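Local coordinates for adhesion G-protein coupled receptor G6 (Danio rerio, PDB 6V55) that is a calcium-binding adhesion receptor of the cell surface, linked to myelination, whose large extracellular region probably senses adhesive cues and regulates signalling through the receptor's membrane domain, at residues T508-S513 against M518-Q523; T618-S623 against S670-M675. All coordinates share one frame; numbering follows the deposited sequence.

Contact 1. Residues T508-S513 against M518-Q523; sequences TSITVS and MDVAVQ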
ATOM      1  N   THR A 508      26.877 -11.000  11.310  1.00 37.36           N
ATOM      2  CA  THR A 508      28.252 -11.301  11.688  1.00 38.02           C
ATOM      3  C   THR A 508      29.019 -12.065  10.621  1.00 37.36           C
ATOM      4  O   THR A 508      30.253 -12.026  10.626  1.00 34.64           O
ATOM      5  CB  THR A 508      28.286 -12.131  12.968  1.00 36.06           C
ATOM      6  OG1 THR A 508      28.108 -13.513  12.630  1.00 40.71           O
ATOM      7  CG2 THR A 508      27.176 -11.722  13.887  1.00 31.05           C
ATOM      8  N   SER A 509      28.333 -12.772   9.723  1.00 38.45           N
ATOM      9  CA  SER A 509      29.039 -13.775   8.942  1.00 39.21           C
ATOM     10  C   SER A 509      29.689 -13.212   7.688  1.00 39.53           C
ATOM     11  O   SER A 509      30.439 -13.934   7.020  1.00 39.63           O
ATOM     12  CB  SER A 509      28.094 -14.915   8.575  1.00 39.41           C
ATOM     13  OG  SER A 509      27.248 -14.520   7.518  1.00 42.13           O
ATOM     14  N   ILE A 510      29.434 -11.960   7.357  1.00 41.43           N
ATOM     15  CA  ILE A 510      30.114 -11.344   6.224  1.00 42.95           C
ATOM     16  C   ILE A 510      31.560 -11.053   6.617  1.00 48.95           C
ATOM     17  O   ILE A 510      31.900 -10.894   7.799  1.00 52.92           O
ATOM     18  CB  ILE A 510      29.355 -10.086   5.740  1.00 35.82           C
ATOM     19  CG1 ILE A 510      29.601  -9.837   4.257  1.00 36.58           C
ATOM     20  CG2 ILE A 510      29.694  -8.827   6.550  1.00 32.72           C
ATOM     21  CD1 ILE A 510      28.764  -8.694   3.693  1.00 34.85           C
ATOM     22  N   THR A 511      32.439 -11.075   5.629  1.00 50.26           N
ATOM     23  CA  THR A 511      33.861 -10.869   5.843  1.00 51.02           C
ATOM     24  C   THR A 511      34.240  -9.580   5.128  1.00 47.52           C
ATOM     25  O   THR A 511      34.062  -9.467   3.910  1.00 46.67           O
ATOM     26  CB  THR A 511      34.660 -12.067   5.334  1.00 53.16           C
ATOM     27  OG1 THR A 511      34.140 -12.472   4.059  1.00 59.86           O
ATOM     28  CG2 THR A 511      34.530 -13.235   6.315  1.00 48.58           C
ATOM     29  N   VAL A 512      34.714  -8.601   5.893  1.00 42.51           N
ATOM     30  CA  VAL A 512      34.883  -7.261   5.356  1.00 37.10           C
ATOM     31  C   VAL A 512      36.190  -7.188   4.582  1.00 36.77           C
ATOM     32  O   VAL A 512      37.176  -7.862   4.911  1.00 37.78           O
ATOM     33  CB  VAL A 512      34.823  -6.211   6.476  1.00 37.29           C
ATOM     34  CG1 VAL A 512      33.410  -6.065   6.980  1.00 34.75           C
ATOM     35  CG2 VAL A 512      35.715  -6.606   7.619  1.00 45.14           C
ATOM     36  N   SER A 513      36.183  -6.400   3.522  1.00 36.06           N
ATOM     37  CA  SER A 513      37.352  -6.130   2.709  1.00 38.15           C
ATOM     38  C   SER A 513      37.439  -4.628   2.592  1.00 34.28           C
ATOM     39  O   SER A 513      36.536  -3.923   3.027  1.00 32.51           O
ATOM     40  CB  SER A 513      37.222  -6.725   1.301  1.00 44.14           C
ATOM     41  OG  SER A 513      36.192  -6.066   0.570  1.00 49.10           O
ATOM     42  N   MET A 518      32.508  -0.052   2.329  1.00 23.48           N
ATOM     43  CA  MET A 518      31.504   0.988   2.131  1.00 25.32           C
ATOM     44  C   MET A 518      30.101   0.407   2.028  1.00 33.91           C
ATOM     45  O   MET A 518      29.148   1.020   2.519  1.00 37.54           O
ATOM     46  CB  MET A 518      31.841   1.798   0.879  1.00 27.53           C
ATOM     47  CG  MET A 518      31.288   3.223   0.865  1.00 26.70           C
ATOM     48  SD  MET A 518      31.376   4.003   2.485  0.65 23.64           S
ATOM     49  CE  MET A 518      30.227   5.337   2.370  1.00 17.04           C
ATOM     50  N   ASP A 519      29.966  -0.794   1.451  1.00 37.23           N
ATOM     51  CA  ASP A 519      28.651  -1.407   1.295  1.00 38.81           C
ATOM     52  C   ASP A 519      28.128  -1.957   2.619  1.00 33.26           C
ATOM     53  O   ASP A 519      26.941  -1.784   2.928  1.00 32.94           O
ATOM     54  CB  ASP A 519      28.712  -2.509   0.240  1.00 47.87           C
ATOM     55  CG  ASP A 519      27.334  -2.889  -0.294  1.00 59.85           C
ATOM     56  OD1 ASP A 519      26.751  -2.076  -1.066  1.00 61.39           O
ATOM     57  OD2 ASP A 519      26.843  -3.999   0.067  1.00 63.25           O
ATOM     58  N   VAL A 520      29.008  -2.615   3.395  1.00 27.62           N
ATOM     59  CA  VAL A 520      28.664  -3.160   4.711  1.00 19.98           C
ATOM     60  C   VAL A 520      28.248  -2.044   5.671  1.00 23.21           C
ATOM     61  O   VAL A 520      27.216  -2.142   6.348  1.00 21.79           O
ATOM     62  CB  VAL A 520      29.857  -3.953   5.273  1.00 16.61           C
ATOM     63  CG1 VAL A 520      29.682  -4.282   6.750  1.00 16.49           C
ATOM     64  CG2 VAL A 520      30.060  -5.189   4.513  1.00 16.76           C
ATOM     65  N   ALA A 521      29.027  -0.946   5.702  1.00 23.14           N
ATOM     66  CA  ALA A 521      28.778   0.143   6.639  1.00 16.31           C
ATOM     67  C   ALA A 521      27.474   0.865   6.338  1.00 20.02           C
ATOM     68  O   ALA A 521      26.762   1.242   7.272  1.00 20.02           O
ATOM     69  CB  ALA A 521      29.936   1.128   6.613  1.00 16.31           C
ATOM     70  N   VAL A 522      27.133   1.009   5.049  1.00 23.55           N
ATOM     71  CA  VAL A 522      25.882   1.640   4.631  1.00 19.22           C
ATOM     72  C   VAL A 522      24.682   0.792   5.063  1.00 19.97           C
ATOM     73  O   VAL A 522      23.709   1.321   5.620  1.00 19.72           O
ATOM     74  CB  VAL A 522      25.921   1.890   3.108  1.00 17.45           C
ATOM     75  CG1 VAL A 522      24.578   1.975   2.509  1.00 16.86           C
ATOM     76  CG2 VAL A 522      26.636   3.179   2.798  1.00 19.30           C
ATOM     77  N   GLN A 523      24.772  -0.541   4.907  1.00 17.75           N
ATOM     78  CA  GLN A 523      23.649  -1.402   5.284  1.00 20.24           C
ATOM     79  C   GLN A 523      23.437  -1.447   6.795  1.00 21.04           C
ATOM     80  O   GLN A 523      22.298  -1.305   7.250  1.00 20.76           O
ATOM     81  CB  GLN A 523      23.825  -2.823   4.737  1.00 23.73           C
ATOM     82  CG  GLN A 523      23.887  -3.008   3.197  1.00 29.18           C
ATOM     83  CD  GLN A 523      23.344  -1.836   2.358  1.00 34.02           C
ATOM     84  OE1 GLN A 523      22.152  -1.473   2.405  1.00 36.57           O
ATOM     85  NE2 GLN A 523      24.238  -1.247   1.565  1.00 33.53           N
TER
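Val520 of helix 517-527 meets Ile510 and Val512 of the loop that leads into the same helix. The site lies in the helical part of what is probably the GAIN domain, where this helix packs beside helix 534-550. Each of the two methyl groups of Val520 takes one partner. CG2 of Val520 lies 3.8 Å from CD1 of Ile510, and CG2 of Ile510 comes to 4.2 Å from the same methyl. The two side chains point in opposing directions and overlap near their ends. CG1 of Ile510 stands roughly opposite the backbone N (chi1 -152°) and the chain is then extended, which carries CD1 out to the helix. The other methyl, CG1 of Val520, touches CG1 of Val512 at 4.1 Å. Here the side chains lie nearly perpendicular. No hydrogen bond joins the two segments.

Outside the two segments, helix 534-550 adds Leu547 against Val520 and Ile550 against Val512. Lys543 NZ of that helix also hydrogen-bonds to Thr508 O and Ile510 O, which tethers the loop backbone.

The contact is thus a small apolar seam between a loop and the first turn of the helix it enters. Its methyl contacts carry no directional bond, and polar groups beside it hold the backbone of the loop.

Contact 2. Residues T618-S623 against S670-M675; sequences TNFNGS and SRINFM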
ATOM      1  N   THR A 618      56.585  22.084  15.397  1.00 53.51           N
ATOM      2  CA  THR A 618      57.626  23.105  15.507  1.00 57.91           C
ATOM      3  C   THR A 618      57.059  24.399  16.078  1.00 63.46           C
ATOM      4  O   THR A 618      57.520  24.892  17.118  1.00 68.58           O
ATOM      5  CB  THR A 618      58.262  23.367  14.142  1.00 56.57           C
ATOM      6  OG1 THR A 618      57.456  24.308  13.424  1.00 60.10           O
ATOM      7  CG2 THR A 618      58.373  22.064  13.338  1.00 52.54           C
ATOM      8  N   ASN A 619      56.067  24.970  15.394  1.00 62.29           N
ATOM      9  CA  ASN A 619      55.284  26.055  15.961  1.00 63.63           C
ATOM     10  C   ASN A 619      54.029  25.432  16.566  1.00 59.19           C
ATOM     11  O   ASN A 619      52.959  25.391  15.958  1.00 66.19           O
ATOM     12  CB  ASN A 619      54.959  27.104  14.899  1.00 66.41           C
ATOM     13  CG  ASN A 619      54.343  28.411  15.497  1.00 72.94           C
ATOM     14  OD1 ASN A 619      53.926  28.474  16.670  1.00 75.09           O
ATOM     15  ND2 ASN A 619      54.314  29.466  14.677  1.00 75.89           N
ATOM     16  N   PHE A 620      54.168  24.940  17.781  1.00 48.57           N
ATOM     17  CA  PHE A 620      53.015  24.671  18.626  1.00 43.20           C
ATOM     18  C   PHE A 620      53.134  25.609  19.821  1.00 46.31           C
ATOM     19  O   PHE A 620      54.036  25.455  20.650  1.00 48.68           O
ATOM     20  CB  PHE A 620      52.916  23.202  19.052  1.00 36.01           C
ATOM     21  CG  PHE A 620      51.709  22.904  19.940  1.00 30.02           C
ATOM     22  CD1 PHE A 620      50.453  22.693  19.377  1.00 28.03           C
ATOM     23  CD2 PHE A 620      51.831  22.873  21.342  1.00 27.19           C
ATOM     24  CE1 PHE A 620      49.335  22.423  20.183  1.00 28.30           C
ATOM     25  CE2 PHE A 620      50.718  22.629  22.160  1.00 26.82           C
ATOM     26  CZ  PHE A 620      49.466  22.396  21.574  1.00 27.63           C
ATOM     27  N   ASN A 621      52.227  26.582  19.901  1.00 45.86           N
ATOM     28  CA  ASN A 621      52.175  27.518  21.017  1.00 48.71           C
ATOM     29  C   ASN A 621      50.937  27.301  21.879  1.00 44.06           C
ATOM     30  O   ASN A 621      50.596  28.154  22.699  1.00 49.13           O
ATOM     31  CB  ASN A 621      52.228  28.960  20.495  1.00 58.91           C
ATOM     32  CG  ASN A 621      52.886  29.935  21.481  1.00 66.75           C
ATOM     33  OD1 ASN A 621      53.425  29.525  22.516  1.00 68.08           O
ATOM     34  ND2 ASN A 621      52.833  31.237  21.162  1.00 68.32           N
ATOM     35  N   GLY A 622      50.254  26.182  21.714  1.00 38.89           N
ATOM     36  CA  GLY A 622      49.014  25.934  22.420  1.00 40.72           C
ATOM     37  C   GLY A 622      47.830  25.912  21.469  1.00 41.34           C
ATOM     38  O   GLY A 622      47.929  26.266  20.293  1.00 46.12           O
ATOM     39  N   SER A 623      46.685  25.477  22.004  1.00 34.81           N
ATOM     40  CA  SER A 623      45.492  25.276  21.186  1.00 30.53           C
ATOM     41  C   SER A 623      44.258  25.301  22.080  1.00 29.01           C
ATOM     42  O   SER A 623      44.308  24.837  23.225  1.00 33.99           O
ATOM     43  CB  SER A 623      45.560  23.946  20.415  1.00 33.83           C
ATOM     44  OG  SER A 623      44.767  23.967  19.239  1.00 41.04           O
ATOM     45  N   SER A 670      51.166  14.192  14.792  1.00 35.31           N
ATOM     46  CA  SER A 670      50.741  14.835  13.560  1.00 36.58           C
ATOM     47  C   SER A 670      49.478  15.653  13.717  1.00 33.76           C
ATOM     48  O   SER A 670      49.279  16.610  12.958  1.00 33.55           O
ATOM     49  CB  SER A 670      50.454  13.785  12.465  1.00 36.39           C
ATOM     50  OG  SER A 670      51.542  12.915  12.216  1.00 37.30           O
ATOM     51  N   ARG A 671      48.599  15.271  14.643  1.00 29.13           N
ATOM     52  CA  ARG A 671      47.211  15.687  14.597  1.00 25.79           C
ATOM     53  C   ARG A 671      46.746  16.061  15.984  1.00 24.30           C
ATOM     54  O   ARG A 671      47.356  15.690  16.974  1.00 27.53           O
ATOM     55  CB  ARG A 671      46.290  14.582  14.077  1.00 22.19           C
ATOM     56  CG  ARG A 671      46.415  14.274  12.622  1.00 20.66           C
ATOM     57  CD  ARG A 671      46.506  12.793  12.424  1.00 23.33           C
ATOM     58  NE  ARG A 671      46.367  12.434  11.013  1.00 27.20           N
ATOM     59  CZ  ARG A 671      45.344  11.758  10.490  1.00 24.72           C
ATOM     60  NH1 ARG A 671      44.344  11.335  11.255  1.00 23.80           N
ATOM     61  NH2 ARG A 671      45.331  11.491   9.195  1.00 24.71           N
ATOM     62  N   ILE A 672      45.637  16.796  16.041  1.00 23.55           N
ATOM     63  CA  ILE A 672      44.806  16.898  17.236  1.00 21.79           C
ATOM     64  C   ILE A 672      43.493  16.213  16.920  1.00 22.94           C
ATOM     65  O   ILE A 672      42.934  16.419  15.842  1.00 24.97           O
ATOM     66  CB  ILE A 672      44.556  18.355  17.657  1.00 21.71           C
ATOM     67  CG1 ILE A 672      45.846  19.157  17.538  1.00 23.27           C
ATOM     68  CG2 ILE A 672      43.989  18.406  19.082  1.00 23.00           C
ATOM     69  CD1 ILE A 672      45.812  20.533  18.155  1.00 27.02           C
ATOM     70  N   ASN A 673      43.019  15.387  17.839  1.00 20.90           N
ATOM     71  CA  ASN A 673      41.752  14.684  17.720  1.00 18.15           C
ATOM     72  C   ASN A 673      40.751  15.281  18.695  1.00 19.49           C
ATOM     73  O   ASN A 673      41.112  15.695  19.795  1.00 29.70           O
ATOM     74  CB  ASN A 673      41.941  13.198  18.028  1.00 21.00           C
ATOM     75  CG  ASN A 673      43.016  12.558  17.162  1.00 27.78           C
ATOM     76  OD1 ASN A 673      43.128  12.875  15.988  1.00 30.68           O
ATOM     77  ND2 ASN A 673      43.820  11.670  17.744  1.00 32.68           N
ATOM     78  N   PHE A 674      39.485  15.302  18.315  1.00 14.62           N
ATOM     79  CA  PHE A 674      38.476  15.847  19.214  1.00 11.90           C
ATOM     80  C   PHE A 674      37.191  15.080  18.966  1.00 11.93           C
ATOM     81  O   PHE A 674      36.798  14.909  17.813  1.00 15.39           O
ATOM     82  CB  PHE A 674      38.299  17.350  18.958  1.00 13.28           C
ATOM     83  CG  PHE A 674      37.418  18.066  19.951  1.00 18.80           C
ATOM     84  CD1 PHE A 674      36.033  18.134  19.762  1.00 22.64           C
ATOM     85  CD2 PHE A 674      37.973  18.748  21.021  1.00 24.09           C
ATOM     86  CE1 PHE A 674      35.213  18.807  20.651  1.00 24.96           C
ATOM     87  CE2 PHE A 674      37.152  19.440  21.924  1.00 26.69           C
ATOM     88  CZ  PHE A 674      35.769  19.473  21.723  1.00 26.32           C
ATOM     89  N   MET A 675      36.550  14.605  20.037  1.00 13.81           N
ATOM     90  CA  MET A 675      35.236  13.962  19.968  1.00 13.10           C
ATOM     91  C   MET A 675      34.316  14.577  21.012  1.00 16.69           C
ATOM     92  O   MET A 675      34.736  14.838  22.145  1.00 16.70           O
ATOM     93  CB  MET A 675      35.311  12.447  20.218  1.00 11.24           C
ATOM     94  CG  MET A 675      36.384  11.735  19.431  1.00 11.71           C
ATOM     95  SD  MET A 675      36.548   9.997  19.778  0.66 14.10           S
ATOM     96  CE  MET A 675      38.335   9.963  19.949  1.00 15.85           C
TER
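This is a light, mainly apolar contact between a loop and a strand in the beta-rich part of what is probably the GAIN domain. Segment 618-623 ends the loop after strand 608-614, and its last residue, Ser623, opens strand 623-628. Segment 670-675 lies on strand 671-677, which belongs to a different sheet from strand 623-628. The contact therefore spans two sheets by side chains alone, and no hydrogen bond crosses it.

Ile672 carries the strand side. Its CD1 methyl lies 3.7 Å from OG and 4.1 Å from CB of Ser623. A chi1 of -155° turns OG of Ser623 away from its own backbone N and brings the hydroxyl up beside the methyl. Phe620 approaches more loosely, with CE1 4.5 Å from CD1 of Ile672. The methyl sits at the edge of the ring, near its plane, and not over a face. One face of the ring is taken within the loop itself: Gly622 N lies 3.6 Å above the plane, over its centre. The loop thus folds back on its own phenylalanine. Gly622 takes a positive phi (112°), and with its psi of 170° this is a backbone conformation that suits glycine.

Leu615 touches both Phe620 and Ile672, and Leu653 of strand 649-653 touches both Ser623 and Ile672. The two strands have their own backbone partners: Ser623 pairs with Leu653, and Ile672 with Ser613.

One isoleucine methyl thus meets a ring edge and a serine side chain. The serine lends its CB and the bulk of its hydroxyl, without a hydrogen bond between the segments. Cohesion here comes from van der Waals contact, while the backbone hydrogen bonds named for Ser623 and Ile672 run to their neighbouring strands.

In the fold
Both contacts lie on the same side of the chain's centre, in the C-terminal part of the extracellular region. Their centres are 34 Å apart and their nearest atoms about 17 Å, so they do not touch. Along the chain they follow in series and share no helix or strand. Contact 1 is local, a loop against a helix, with four residues between its segments. Contact 2 is longer in range and joins parts of two beta-sheets. Both are partly buried, each with one buried residue, Val520 or Ile672. Contact 1 is purely aliphatic and buries 123 Å². Contact 2 buries 71 Å² and adds an aromatic edge and a serine hydroxyl.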